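Putative DNA-binding protein (Bacteroides fragilis, PDB 3BS3) probably binds DNA as a small all-helical helix-turn-helix protein of the XRE (Cro/C1-type) family. Local coordinates at residues A[12-15]-A[16-20]; A[25-28]-A[29-33]; A[38-41]-A[42-45]. All coordinates share one frame; numbering follows the deposited sequence.

Contact 1 of 3, residues A[12-15]-A[16-20]; sequences LNRI and KVVLA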
ATOM      1  N   LEU A  12      -7.561  -3.272   4.217  1.00 34.38           N
ATOM      2  CA  LEU A  12      -7.667  -4.096   3.042  1.00 30.50           C
ATOM      3  C   LEU A  12      -7.895  -3.206   1.841  1.00 28.06           C
ATOM      4  O   LEU A  12      -7.892  -1.976   1.954  1.00 26.50           O
ATOM      5  CB  LEU A  12      -8.798  -5.119   3.209  1.00 30.87           C
ATOM      6  CG  LEU A  12      -8.769  -6.117   4.372  1.00 34.01           C
ATOM      7  CD1 LEU A  12     -10.123  -6.777   4.472  1.00 33.01           C
ATOM      8  CD2 LEU A  12      -7.654  -7.182   4.216  1.00 34.82           C
ATOM      9  N   ASN A  13      -8.054  -3.826   0.675  1.00 25.75           N
ATOM     10  CA  ASN A  13      -8.355  -3.058  -0.504  1.00 24.83           C
ATOM     11  C   ASN A  13      -9.755  -3.363  -1.032  1.00 25.09           C
ATOM     12  O   ASN A  13     -10.331  -4.385  -0.694  1.00 25.43           O
ATOM     13  CB  ASN A  13      -7.280  -3.277  -1.577  1.00 24.89           C
ATOM     14  CG  ASN A  13      -7.430  -4.611  -2.298  1.00 24.55           C
ATOM     15  OD1 ASN A  13      -8.346  -4.784  -3.106  1.00 24.27           O
ATOM     16  ND2 ASN A  13      -6.507  -5.545  -2.032  1.00 25.01           N
ATOM     17  N   ARG A  14     -10.249  -2.464  -1.869  1.00 24.45           N
ATOM     18  CA  ARG A  14     -11.590  -2.581  -2.465  1.00 25.59           C
ATOM     19  C   ARG A  14     -11.528  -2.815  -3.956  1.00 26.45           C
ATOM     20  O   ARG A  14     -12.500  -2.540  -4.679  1.00 26.05           O
ATOM     21  CB  ARG A  14     -12.410  -1.306  -2.177  1.00 25.09           C
ATOM     22  CG  ARG A  14     -12.550  -0.973  -0.731  1.00 26.48           C
ATOM     23  CD  ARG A  14     -13.487   0.205  -0.522  1.00 24.90           C
ATOM     24  NE  ARG A  14     -14.864  -0.107  -0.934  1.00 23.57           N
ATOM     25  CZ  ARG A  14     -15.481   0.442  -1.986  1.00 24.36           C
ATOM     26  NH1 ARG A  14     -14.847   1.306  -2.775  1.00 25.25           N
ATOM     27  NH2 ARG A  14     -16.743   0.117  -2.265  1.00 24.09           N
ATOM     28  N   ILE A  15     -10.393  -3.321  -4.447  1.00 25.20           N
ATOM     29  CA  ILE A  15     -10.231  -3.440  -5.894  1.00 26.05           C
ATOM     30  C   ILE A  15     -11.309  -4.321  -6.521  1.00 25.68           C
ATOM     31  O   ILE A  15     -11.817  -4.019  -7.595  1.00 26.43           O
ATOM     32  CB  ILE A  15      -8.791  -3.921  -6.266  1.00 25.29           C
ATOM     33  CG1 ILE A  15      -7.803  -2.818  -5.860  1.00 25.98           C
ATOM     34  CG2 ILE A  15      -8.702  -4.214  -7.756  1.00 27.55           C
ATOM     35  CD1 ILE A  15      -6.341  -3.309  -5.869  1.00 26.28           C
ATOM     36  N   LYS A  16     -11.701  -5.408  -5.859  1.00 25.20           N
ATOM     37  CA  LYS A  16     -12.697  -6.290  -6.466  0.50 25.61           C
ATOM     38  C   LYS A  16     -14.031  -5.560  -6.669  1.00 25.39           C
ATOM     39  O   LYS A  16     -14.660  -5.699  -7.722  1.00 24.57           O
ATOM     40  CB  LYS A  16     -12.894  -7.531  -5.602  0.50 25.85           C
ATOM     41  CG  LYS A  16     -13.716  -8.644  -6.279  0.50 26.49           C
ATOM     42  CD  LYS A  16     -13.956  -9.786  -5.298  0.50 30.14           C
ATOM     43  CE  LYS A  16     -14.869  -9.344  -4.152  0.50 31.40           C
ATOM     44  NZ  LYS A  16     -16.340  -9.348  -4.501  0.50 33.62           N
ATOM     45  N   VAL A  17     -14.447  -4.779  -5.671  1.00 25.62           N
ATOM     46  CA  VAL A  17     -15.738  -4.091  -5.756  1.00 26.32           C
ATOM     47  C   VAL A  17     -15.669  -3.024  -6.841  1.00 27.02           C
ATOM     48  O   VAL A  17     -16.582  -2.903  -7.675  1.00 26.54           O
ATOM     49  CB  VAL A  17     -16.133  -3.457  -4.407  1.00 26.94           C
ATOM     50  CG1 VAL A  17     -17.375  -2.566  -4.574  1.00 27.01           C
ATOM     51  CG2 VAL A  17     -16.402  -4.579  -3.397  1.00 27.11           C
ATOM     52  N   VAL A  18     -14.593  -2.253  -6.833  1.00 26.77           N
ATOM     53  CA  VAL A  18     -14.470  -1.156  -7.804  1.00 27.06           C
ATOM     54  C   VAL A  18     -14.348  -1.691  -9.242  1.00 27.33           C
ATOM     55  O   VAL A  18     -14.932  -1.113 -10.161  1.00 27.45           O
ATOM     56  CB  VAL A  18     -13.383  -0.147  -7.429  1.00 27.26           C
ATOM     57  CG1 VAL A  18     -13.275   0.946  -8.523  1.00 28.88           C
ATOM     58  CG2 VAL A  18     -13.688   0.473  -6.047  1.00 28.00           C
ATOM     59  N   LEU A  19     -13.579  -2.768  -9.445  1.00 26.29           N
ATOM     60  CA  LEU A  19     -13.556  -3.418 -10.763  1.00 27.15           C
ATOM     61  C   LEU A  19     -14.964  -3.727 -11.272  1.00 27.76           C
ATOM     62  O   LEU A  19     -15.307  -3.485 -12.435  1.00 28.91           O
ATOM     63  CB  LEU A  19     -12.743  -4.712 -10.729  1.00 26.95           C
ATOM     64  CG  LEU A  19     -11.225  -4.501 -10.840  1.00 28.90           C
ATOM     65  CD1 LEU A  19     -10.501  -5.809 -10.573  1.00 28.75           C
ATOM     66  CD2 LEU A  19     -10.813  -3.977 -12.231  1.00 28.45           C
ATOM     67  N   ALA A  20     -15.775  -4.300 -10.404  1.00 26.75           N
ATOM     68  CA  ALA A  20     -17.147  -4.682 -10.785  1.00 26.83           C
ATOM     69  C   ALA A  20     -17.999  -3.446 -11.102  1.00 26.94           C
ATOM     70  O   ALA A  20     -18.749  -3.431 -12.098  1.00 27.23           O
ATOM     71  CB  ALA A  20     -17.772  -5.500  -9.681  1.00 26.95           C
TER
HETATM   72  O   HOH W   1     -10.607  -6.409  -3.315  1.00 20.03           O

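Contact 2 of 3, residues A[25-28]-A[29-33]; sequences TNRW and LAEQM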
ATOM      1  N   THR A  25     -12.419  -6.240 -15.882  1.00 28.53           N
ATOM      2  CA  THR A  25     -12.049  -7.578 -15.409  1.00 28.84           C
ATOM      3  C   THR A  25     -10.641  -7.596 -14.819  1.00 28.20           C
ATOM      4  O   THR A  25      -9.819  -6.703 -15.090  1.00 28.56           O
ATOM      5  CB  THR A  25     -12.037  -8.626 -16.553  1.00 28.68           C
ATOM      6  OG1 THR A  25     -11.114  -8.214 -17.578  1.00 30.77           O
ATOM      7  CG2 THR A  25     -13.436  -8.833 -17.128  1.00 30.55           C
ATOM      8  N   ASN A  26     -10.355  -8.646 -14.052  1.00 28.09           N
ATOM      9  CA  ASN A  26      -9.002  -8.880 -13.563  1.00 28.83           C
ATOM     10  C   ASN A  26      -7.990  -8.920 -14.713  1.00 28.79           C
ATOM     11  O   ASN A  26      -6.924  -8.308 -14.615  1.00 28.05           O
ATOM     12  CB  ASN A  26      -8.930 -10.206 -12.800  1.00 30.21           C
ATOM     13  CG  ASN A  26      -9.587 -10.147 -11.418  1.00 33.52           C
ATOM     14  OD1 ASN A  26     -10.086  -9.111 -10.971  1.00 38.19           O
ATOM     15  ND2 ASN A  26      -9.582 -11.283 -10.732  1.00 33.14           N
ATOM     16  N   ARG A  27      -8.341  -9.611 -15.810  1.00 28.26           N
ATOM     17  CA  ARG A  27      -7.452  -9.737 -16.969  0.50 28.51           C
ATOM     18  C   ARG A  27      -7.088  -8.369 -17.535  1.00 28.17           C
ATOM     19  O   ARG A  27      -5.925  -8.094 -17.822  1.00 28.11           O
ATOM     20  CB  ARG A  27      -8.098 -10.585 -18.074  0.50 28.74           C
ATOM     21  CG  ARG A  27      -7.227 -10.705 -19.325  0.50 30.67           C
ATOM     22  CD  ARG A  27      -8.017 -10.407 -20.583  0.50 34.95           C
ATOM     23  NE  ARG A  27      -8.610 -11.605 -21.176  0.50 36.67           N
ATOM     24  CZ  ARG A  27      -9.539 -11.596 -22.132  0.50 37.12           C
ATOM     25  NH1 ARG A  27     -10.008 -12.739 -22.606  0.50 36.54           N
ATOM     26  NH2 ARG A  27     -10.008 -10.449 -22.607  0.50 37.26           N
ATOM     27  N   TRP A  28      -8.099  -7.512 -17.687  1.00 27.53           N
ATOM     28  CA  TRP A  28      -7.873  -6.186 -18.224  1.00 27.48           C
ATOM     29  C   TRP A  28      -6.905  -5.413 -17.331  1.00 27.72           C
ATOM     30  O   TRP A  28      -5.941  -4.801 -17.804  1.00 26.78           O
ATOM     31  CB  TRP A  28      -9.210  -5.445 -18.364  1.00 29.17           C
ATOM     32  CG  TRP A  28      -9.019  -4.050 -18.874  1.00 28.96           C
ATOM     33  CD1 TRP A  28      -8.891  -3.667 -20.188  1.00 33.43           C
ATOM     34  CD2 TRP A  28      -8.862  -2.868 -18.093  1.00 30.27           C
ATOM     35  NE1 TRP A  28      -8.688  -2.314 -20.264  1.00 33.29           N
ATOM     36  CE2 TRP A  28      -8.675  -1.793 -19.002  1.00 29.37           C
ATOM     37  CE3 TRP A  28      -8.895  -2.600 -16.716  1.00 31.91           C
ATOM     38  CZ2 TRP A  28      -8.507  -0.474 -18.580  1.00 32.49           C
ATOM     39  CZ3 TRP A  28      -8.726  -1.267 -16.289  1.00 34.21           C
ATOM     40  CH2 TRP A  28      -8.529  -0.232 -17.226  1.00 31.16           C
ATOM     41  N   LEU A  29      -7.148  -5.473 -16.028  1.00 26.36           N
ATOM     42  CA  LEU A  29      -6.325  -4.694 -15.102  1.00 27.18           C
ATOM     43  C   LEU A  29      -4.876  -5.194 -15.129  1.00 27.21           C
ATOM     44  O   LEU A  29      -3.940  -4.405 -15.177  1.00 27.49           O
ATOM     45  CB  LEU A  29      -6.905  -4.743 -13.689  1.00 27.02           C
ATOM     46  CG  LEU A  29      -6.122  -3.922 -12.653  1.00 28.55           C
ATOM     47  CD1 LEU A  29      -6.056  -2.432 -13.040  1.00 28.65           C
ATOM     48  CD2 LEU A  29      -6.725  -4.112 -11.239  1.00 28.20           C
ATOM     49  N   ALA A  30      -4.710  -6.511 -15.111  1.00 26.80           N
ATOM     50  CA  ALA A  30      -3.384  -7.125 -15.165  1.00 27.63           C
ATOM     51  C   ALA A  30      -2.656  -6.681 -16.419  1.00 28.21           C
ATOM     52  O   ALA A  30      -1.490  -6.299 -16.343  1.00 28.32           O
ATOM     53  CB  ALA A  30      -3.493  -8.650 -15.108  1.00 28.07           C
ATOM     54  N   GLU A  31      -3.343  -6.718 -17.568  1.00 28.02           N
ATOM     55  CA  GLU A  31      -2.733  -6.300 -18.834  1.00 30.66           C
ATOM     56  C   GLU A  31      -2.302  -4.830 -18.798  1.00 30.41           C
ATOM     57  O   GLU A  31      -1.193  -4.494 -19.216  1.00 31.10           O
ATOM     58  CB  GLU A  31      -3.658  -6.610 -20.027  1.00 30.42           C
ATOM     59  CG  GLU A  31      -3.710  -8.115 -20.324  1.00 32.98           C
ATOM     60  CD  GLU A  31      -4.696  -8.548 -21.420  1.00 34.23           C
ATOM     61  OE1 GLU A  31      -5.542  -7.744 -21.872  1.00 40.63           O
ATOM     62  OE2 GLU A  31      -4.628  -9.735 -21.797  1.00 39.15           O
ATOM     63  N   GLN A  32      -3.169  -3.963 -18.276  1.00 30.67           N
ATOM     64  CA  GLN A  32      -2.832  -2.539 -18.163  1.00 31.92           C
ATOM     65  C   GLN A  32      -1.649  -2.268 -17.239  1.00 32.72           C
ATOM     66  O   GLN A  32      -0.891  -1.320 -17.448  1.00 33.85           O
ATOM     67  CB  GLN A  32      -4.044  -1.736 -17.695  1.00 31.65           C
ATOM     68  CG  GLN A  32      -5.148  -1.723 -18.709  1.00 33.64           C
ATOM     69  CD  GLN A  32      -4.728  -1.016 -19.983  1.00 37.66           C
ATOM     70  OE1 GLN A  32      -4.268   0.132 -19.948  1.00 42.53           O
ATOM     71  NE2 GLN A  32      -4.867  -1.693 -21.098  1.00 38.22           N
HETATM   72  N   MSE A  33      -1.474  -3.113 -16.232  1.00 32.43           N
HETATM   73  CA  MSE A  33      -0.403  -2.863 -15.284  0.50 34.15           C
HETATM   74  C   MSE A  33       0.865  -3.639 -15.491  1.00 33.43           C
HETATM   75  O   MSE A  33       1.858  -3.419 -14.778  1.00 34.70           O
HETATM   76  CB  MSE A  33      -0.914  -3.116 -13.915  0.50 33.45           C
HETATM   77  CG  MSE A  33      -1.880  -2.084 -13.564  0.50 34.91           C
HETATM   78 SE   MSE A  33      -2.368  -2.645 -11.880  0.40 37.69          SE
HETATM   79  CE  MSE A  33      -0.856  -1.946 -10.849  0.50 35.29           C
TER

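Contact 3 of 3, residues A[38-41]-A[42-45]; sequences NTIS and RWCS. With SO4 (sulfate ion), chain B.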
ATOM      1  N   ASN A  38      -2.805 -13.628 -11.898  1.00 29.70           N
ATOM      2  CA  ASN A  38      -2.740 -14.195 -10.545  1.00 28.88           C
ATOM      3  C   ASN A  38      -2.506 -13.105  -9.488  1.00 28.45           C
ATOM      4  O   ASN A  38      -3.175 -13.078  -8.449  1.00 27.59           O
ATOM      5  CB  ASN A  38      -1.636 -15.241 -10.424  1.00 29.15           C
ATOM      6  CG  ASN A  38      -1.637 -15.939  -9.061  1.00 29.95           C
ATOM      7  OD1 ASN A  38      -2.646 -16.510  -8.654  1.00 32.65           O
ATOM      8  ND2 ASN A  38      -0.510 -15.891  -8.359  1.00 30.45           N
ATOM      9  N   THR A  39      -1.533 -12.238  -9.748  1.00 27.87           N
ATOM     10  CA  THR A  39      -1.255 -11.113  -8.836  1.00 27.99           C
ATOM     11  C   THR A  39      -2.510 -10.273  -8.588  1.00 27.55           C
ATOM     12  O   THR A  39      -2.845 -10.002  -7.437  1.00 27.48           O
ATOM     13  CB  THR A  39      -0.078 -10.244  -9.327  1.00 28.34           C
ATOM     14  OG1 THR A  39       1.126 -11.015  -9.340  1.00 28.54           O
ATOM     15  CG2 THR A  39       0.157  -9.067  -8.390  1.00 28.48           C
ATOM     16  N   ILE A  40      -3.206  -9.873  -9.655  1.00 27.19           N
ATOM     17  CA  ILE A  40      -4.426  -9.062  -9.515  1.00 27.71           C
ATOM     18  C   ILE A  40      -5.497  -9.829  -8.764  1.00 26.77           C
ATOM     19  O   ILE A  40      -6.167  -9.283  -7.891  1.00 27.13           O
ATOM     20  CB  ILE A  40      -4.976  -8.661 -10.913  1.00 28.41           C
ATOM     21  CG1 ILE A  40      -3.947  -7.811 -11.657  1.00 32.15           C
ATOM     22  CG2 ILE A  40      -6.330  -7.960 -10.811  1.00 28.46           C
ATOM     23  CD1 ILE A  40      -3.434  -6.643 -10.910  1.00 34.70           C
ATOM     24  N   SER A  41      -5.647 -11.115  -9.089  1.00 26.30           N
ATOM     25  CA  SER A  41      -6.670 -11.926  -8.434  0.50 26.45           C
ATOM     26  C   SER A  41      -6.415 -11.996  -6.929  1.00 26.27           C
ATOM     27  O   SER A  41      -7.361 -11.951  -6.138  1.00 26.97           O
ATOM     28  CB  SER A  41      -6.763 -13.337  -9.044  0.50 26.86           C
ATOM     29  OG  SER A  41      -5.686 -14.164  -8.637  0.50 27.66           O
ATOM     30  N   ARG A  42      -5.144 -12.096  -6.542  1.00 24.83           N
ATOM     31  CA  ARG A  42      -4.775 -12.149  -5.125  1.00 24.47           C
ATOM     32  C   ARG A  42      -5.027 -10.806  -4.425  1.00 24.81           C
ATOM     33  O   ARG A  42      -5.424 -10.777  -3.258  1.00 25.90           O
ATOM     34  CB  ARG A  42      -3.334 -12.598  -4.954  1.00 23.90           C
ATOM     35  CG  ARG A  42      -3.170 -14.116  -5.221  1.00 24.84           C
ATOM     36  CD  ARG A  42      -1.729 -14.531  -5.154  1.00 26.97           C
ATOM     37  NE  ARG A  42      -1.158 -14.329  -3.822  1.00 31.11           N
ATOM     38  CZ  ARG A  42      -1.310 -15.158  -2.787  1.00 33.14           C
ATOM     39  NH1 ARG A  42      -2.023 -16.271  -2.892  1.00 34.22           N
ATOM     40  NH2 ARG A  42      -0.737 -14.867  -1.627  1.00 35.41           N
ATOM     41  N   TRP A  43      -4.806  -9.708  -5.125  1.00 24.57           N
ATOM     42  CA  TRP A  43      -5.229  -8.416  -4.576  1.00 24.12           C
ATOM     43  C   TRP A  43      -6.753  -8.409  -4.414  1.00 24.85           C
ATOM     44  O   TRP A  43      -7.277  -7.967  -3.378  1.00 26.04           O
ATOM     45  CB  TRP A  43      -4.846  -7.252  -5.493  1.00 24.69           C
ATOM     46  CG  TRP A  43      -3.383  -7.043  -5.658  1.00 24.07           C
ATOM     47  CD1 TRP A  43      -2.382  -7.660  -4.965  1.00 26.01           C
ATOM     48  CD2 TRP A  43      -2.756  -6.148  -6.568  1.00 25.73           C
ATOM     49  NE1 TRP A  43      -1.154  -7.208  -5.396  1.00 27.41           N
ATOM     50  CE2 TRP A  43      -1.359  -6.278  -6.382  1.00 25.36           C
ATOM     51  CE3 TRP A  43      -3.240  -5.241  -7.526  1.00 27.74           C
ATOM     52  CZ2 TRP A  43      -0.425  -5.542  -7.129  1.00 26.51           C
ATOM     53  CZ3 TRP A  43      -2.306  -4.495  -8.272  1.00 27.32           C
ATOM     54  CH2 TRP A  43      -0.916  -4.665  -8.065  1.00 26.17           C
ATOM     55  N   CYS A  44      -7.471  -8.908  -5.429  1.00 25.45           N
ATOM     56  CA  CYS A  44      -8.949  -8.826  -5.401  1.00 26.34           C
ATOM     57  C   CYS A  44      -9.516  -9.603  -4.219  1.00 25.74           C
ATOM     58  O   CYS A  44     -10.484  -9.167  -3.566  1.00 25.57           O
ATOM     59  CB  CYS A  44      -9.561  -9.334  -6.702  1.00 27.60           C
ATOM     60  SG  CYS A  44      -9.411  -8.072  -7.914  1.00 33.50           S
ATOM     61  N   SER A  45      -8.929 -10.772  -3.948  1.00 25.72           N
ATOM     62  CA  SER A  45      -9.374 -11.605  -2.844  1.00 25.72           C
ATOM     63  C   SER A  45      -8.771 -11.170  -1.504  1.00 25.90           C
ATOM     64  O   SER A  45      -9.029 -11.781  -0.472  1.00 25.30           O
ATOM     65  CB  SER A  45      -9.008 -13.059  -3.124  1.00 26.68           C
ATOM     66  OG  SER A  45      -7.601 -13.208  -3.112  1.00 27.73           O
TER
HETATM   67  S   SO4 B 101       3.954  -9.608 -11.192  0.80 61.65           S
HETATM   68  O1  SO4 B 101       4.979 -10.638 -11.352  0.80 62.30           O
HETATM   69  O2  SO4 B 101       4.188  -8.557 -12.176  0.80 61.98           O
HETATM   70  O3  SO4 B 101       2.637 -10.200 -11.396  0.80 60.38           O
HETATM   71  O4  SO4 B 101       4.042  -9.047  -9.842  0.80 61.42           O

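Contact 1 of 3, residues A[12-15]-A[16-20]
Ile-15 and Leu-19 meet one turn apart at the start of helix 15-21, lying side by side and pointing the same way, with Ile-15 CG2 3.7 Å from Leu-19 CD1. The first torsion of Ile-15 (chi1 -66°) turns this methyl toward the leucine. Both residues are buried; Leu-29 and Cys-44 close over the pair from helices 26-33 and 37-44. The looser, solvent side belongs to exposed Lys-16 and partly exposed Arg-14, the N-cap residue. The arginine chain bends at chi3 and brings its guanidinium over the first turn, where Val-17 CB lies over one face and Arg-14 NH1 passes 3.6 Å from Val-18 CG2. NH1 is hydrogen-bonded to the carbonyl of Gln-68. Asn-13 suits its place before the helix: OD1 accepts from Ile-15 N at 2.9 Å, in the carbonyl plane on a lone pair, an Asx turn, while ND2 is hydrogen-bonded to Gln-49 OE1. Water 1 bridges OD1 to Lys-16 N. Regular bonding then takes over, Val-18 N to Arg-14 O at 3.0 Å and Leu-19 N to Ile-15 O at 2.8 Å. Amide and water together thus satisfy N-H groups of the first turn, which have no preceding helical carbonyl to use.

Contact 2 of 3, residues A[25-28]-A[29-33]
Gln-32 CG rests on one face of the Trp-28 ring, one turn earlier on helix 26-33, and the tryptophan can be traced outward from its backbone. CB adjoins Leu-29 N, as covalent geometry between neighbours largely dictates. CG, trans to the backbone N (chi1 178°), lays the indole alongside Leu-29 and Gln-32, and Trp-28 CE3 comes near Leu-29 CA. Further out, Gln-32 CG stands 3.7 Å from the centroid of the six-membered ring and 20° off its normal, a CH-pi contact. It also lies 3.5 Å from Trp-28 CE2, 3.6 Å from Trp-28 CZ2 and 3.9 Å from Trp-28 NE1. The Gln-32 chain bends at chi2, leaving its amide only 14° from parallel with the indole. A glutamine suits this surface position, since its methylenes can lie on the ring while its end remains polar. Arg-24 adds a cation-pi interaction. In one of two conformers of Arg-27, its methylenes lie against the Glu-31 carboxylate; the opposite charges are near, but no N-H points at the oxygen. Thr-25 OG1 caps Trp-28 N at 3.1 Å. The exposed side is therefore joined by a CH-pi contact and, less certainly, a nearby charge pair without a salt bridge, while directional bonding falls to backbone and cap.

Contact 3 of 3, residues A[38-41]-A[42-45]
Thr-39 and Trp-43 lie side by side on helix 37-44, the methyl of the threonine placed over one face of the indole, with Thr-39 CG2 3.8 Å from Trp-43 CE2. A chi1 of -64° divides the threonine, sending its methyl to the ring and its hydroxyl to the sulfate and Ser-36. OG1 donates to sulfate O3 at 2.7 Å and is also hydrogen-bonded to Ser-36 OG; Ser-36 N holds the same ion, which probably came from the crystallisation liquor. Ile-40 reaches the tryptophan too, Ile-40 CD1 lying 3.6 Å from Trp-43 CZ3. A tryptophan suits this buried site because its large flat ring also packs on Met-54 and Val-58, bridging to helix 52-62.

Among the backbone acceptors, Asn-38 O takes Arg-42 N at 2.9 Å. Ser-41 OG, in one of its two conformers, reaches Asn-38 O at 2.7 Å from the same face; the short serine side chain can fold back onto the helix this way, though the second conformer leaves the bond doubtful. Thr-39 O accepts from Trp-43 N at 3.0 Å and Ile-40 O from Cys-44 N at 2.8 Å, while Ser-41 O takes Ser-45 N at 2.9 Å, where helix gives way to loop. Trp-43 O is met by Asn-13 ND2. The backbone N-H and C=O groups named are thus paired within the protein, whereas the Thr-39 hydroxyl also turns to an external anion, consistent with a surface that could receive a DNA phosphate in this helix-turn-helix family.

The three contacts are local turns of helices 15-21, 26-33 and 37-44, and their apolar faces converge on one small core. Contact 1 meets contact 2 where Ile-15 CG2 lies 4.0 Å from Leu-29 CD2, and contact 3 where Leu-19 CD1 lies 3.7 Å from Cys-44 SG. Contacts 2 and 3, with centres about 11 Å apart, belong to consecutive helices consistent with the two helices of the helix-turn-helix; Ala-30 CB packs 3.6 Å from Ile-40 CG1, the small alanine allowing close approach. Asn-26 OD1 touches both Leu-19 and Cys-44. The sulfate sits by contact 3, held by Thr-39 and by Ser-36 N just before that helix, perhaps mimicking a DNA phosphate.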